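Local coordinates for protein protease VII (Escherichia coli, PDB 1I78) that is an outer-membrane beta-barrel endopeptidase of the omptin family, cleaving peptide bonds in other proteins and peptides, at residues Tyr240-Pro243 / Asn244-Val247. The protein carries 3 engineered substitutions. Residues are numbered along the deposited sequence; the frame is centred on the assembly and turned at random.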
ATOM      1  N   TYR A 240      30.376   1.140  -4.052  1.00 46.54           N
ATOM      2  CA  TYR A 240      30.724   1.415  -5.438  1.00 49.09           C
ATOM      3  C   TYR A 240      31.730   0.386  -5.932  1.00 50.17           C
ATOM      4  O   TYR A 240      32.926   0.505  -5.681  1.00 51.73           O
ATOM      5  CB  TYR A 240      31.295   2.830  -5.595  1.00 47.62           C
ATOM      6  CG  TYR A 240      30.241   3.903  -5.438  1.00 48.93           C
ATOM      7  CD1 TYR A 240      29.758   4.245  -4.173  1.00 48.51           C
ATOM      8  CD2 TYR A 240      29.676   4.528  -6.555  1.00 46.24           C
ATOM      9  CE1 TYR A 240      28.743   5.172  -4.019  1.00 48.08           C
ATOM     10  CE2 TYR A 240      28.663   5.457  -6.412  1.00 47.11           C
ATOM     11  CZ  TYR A 240      28.197   5.773  -5.135  1.00 48.77           C
ATOM     12  OH  TYR A 240      27.166   6.668  -4.964  1.00 48.16           O
ATOM     13  N   VAL A 241      31.237  -0.648  -6.605  1.00 51.39           N
ATOM     14  CA  VAL A 241      32.112  -1.673  -7.143  1.00 52.65           C
ATOM     15  C   VAL A 241      32.984  -1.045  -8.238  1.00 54.50           C
ATOM     16  O   VAL A 241      34.160  -1.366  -8.356  1.00 54.01           O
ATOM     17  CB  VAL A 241      31.304  -2.845  -7.707  1.00 51.83           C
ATOM     18  CG1 VAL A 241      32.214  -3.785  -8.480  1.00 54.25           C
ATOM     19  CG2 VAL A 241      30.640  -3.590  -6.566  1.00 50.07           C
ATOM     20  N   THR A 242      32.397  -0.162  -9.046  1.00 56.41           N
ATOM     21  CA  THR A 242      33.156   0.551 -10.078  1.00 57.04           C
ATOM     22  C   THR A 242      32.864   2.031  -9.851  1.00 57.07           C
ATOM     23  O   THR A 242      32.018   2.381  -9.031  1.00 55.57           O
ATOM     24  CB  THR A 242      32.739   0.167 -11.517  1.00 56.69           C
ATOM     25  OG1 THR A 242      31.417   0.651 -11.787  1.00 59.34           O
ATOM     26  CG2 THR A 242      32.791  -1.341 -11.700  1.00 55.40           C
ATOM     27  N   PRO A 243      33.561   2.926 -10.565  1.00 58.57           N
ATOM     28  CA  PRO A 243      33.251   4.336 -10.312  1.00 58.43           C
ATOM     29  C   PRO A 243      31.773   4.663 -10.511  1.00 58.48           C
ATOM     30  O   PRO A 243      31.222   5.504  -9.796  1.00 58.40           O
ATOM     31  CB  PRO A 243      34.156   5.067 -11.300  1.00 57.00           C
ATOM     32  CG  PRO A 243      35.345   4.152 -11.391  1.00 57.29           C
ATOM     33  CD  PRO A 243      34.689   2.793 -11.502  1.00 57.63           C
ATOM     34  N   ASN A 244      31.134   3.988 -11.465  1.00 57.79           N
ATOM     35  CA  ASN A 244      29.726   4.242 -11.748  1.00 58.68           C
ATOM     36  C   ASN A 244      28.793   3.039 -11.686  1.00 57.71           C
ATOM     37  O   ASN A 244      27.903   2.893 -12.523  1.00 58.23           O
ATOM     38  CB  ASN A 244      29.582   4.935 -13.108  1.00 63.21           C
ATOM     39  CG  ASN A 244      30.324   4.216 -14.226  1.00 65.88           C
ATOM     40  OD1 ASN A 244      29.917   3.140 -14.682  1.00 67.13           O
ATOM     41  ND2 ASN A 244      31.424   4.815 -14.674  1.00 67.56           N
ATOM     42  N   ALA A 245      28.995   2.189 -10.684  1.00 55.23           N
ATOM     43  CA  ALA A 245      28.162   1.006 -10.483  1.00 53.98           C
ATOM     44  C   ALA A 245      28.051   0.744  -8.982  1.00 53.46           C
ATOM     45  O   ALA A 245      29.001   0.261  -8.360  1.00 53.99           O
ATOM     46  CB  ALA A 245      28.773  -0.199 -11.187  1.00 52.29           C
ATOM     47  N   LYS A 246      26.898   1.074  -8.397  1.00 51.23           N
ATOM     48  CA  LYS A 246      26.702   0.868  -6.971  1.00 48.47           C
ATOM     49  C   LYS A 246      25.824  -0.324  -6.643  1.00 47.60           C
ATOM     50  O   LYS A 246      24.679  -0.416  -7.080  1.00 49.11           O
ATOM     51  CB  LYS A 246      26.102   2.104  -6.310  1.00 47.99           C
ATOM     52  CG  LYS A 246      25.901   1.916  -4.801  1.00 50.93           C
ATOM     53  CD  LYS A 246      25.498   3.194  -4.050  1.00 49.86           C
ATOM     54  CE  LYS A 246      24.030   3.537  -4.231  1.00 49.72           C
ATOM     55  NZ  LYS A 246      23.608   4.638  -3.314  1.00 50.60           N
ATOM     56  N   VAL A 247      26.367  -1.253  -5.877  1.00 44.90           N
ATOM     57  CA  VAL A 247      25.583  -2.400  -5.479  1.00 43.28           C
ATOM     58  C   VAL A 247      24.980  -1.946  -4.141  1.00 42.26           C
ATOM     59  O   VAL A 247      25.672  -1.364  -3.294  1.00 41.87           O
ATOM     60  CB  VAL A 247      26.476  -3.663  -5.359  1.00 42.80           C
ATOM     61  CG1 VAL A 247      26.998  -3.836  -3.945  1.00 42.14           C
ATOM     62  CG2 VAL A 247      25.706  -4.874  -5.833  1.00 43.77           C
TER
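A245 O is gripped by two successive amides, each weakly: V241 N at 3.0 Å over a bent path (127° at the hydrogen) and T242 N at 3.5 Å but nearly straight (171°). Two donors on one acceptor go with the classic beta bulge here, where the register slips by one residue between the non-hydrogen-bonded pair Y240-K246 and the hydrogen-bonded pair T242-A245. A third weak bond, A245 N to T242 O at 3.5 Å, closes the two-residue turn made by P243 and N244. On the face bearing Y240 and K246, the lysine CB sits over the middle of the tyrosine ring, 4.3 Å from its centroid, a CH-pi contact. K246 leaves with CG anti to the backbone N (chi1 -179°), bringing CD to 3.8 Å from Y240 CE1; the chain bends beyond that, at chi3. Both polar ends, Y240 OH and K246 NZ, reach E193 OE1, by a hydrogen bond and a salt bridge, which probably steadies the pair; R188 adds a cation-pi contact to the ring. The tight hairpin joins strands 219-242 and 245-267 at one end of the barrel; strand 192-213 supplies E193, and strand 272-296 touches N244 and A245.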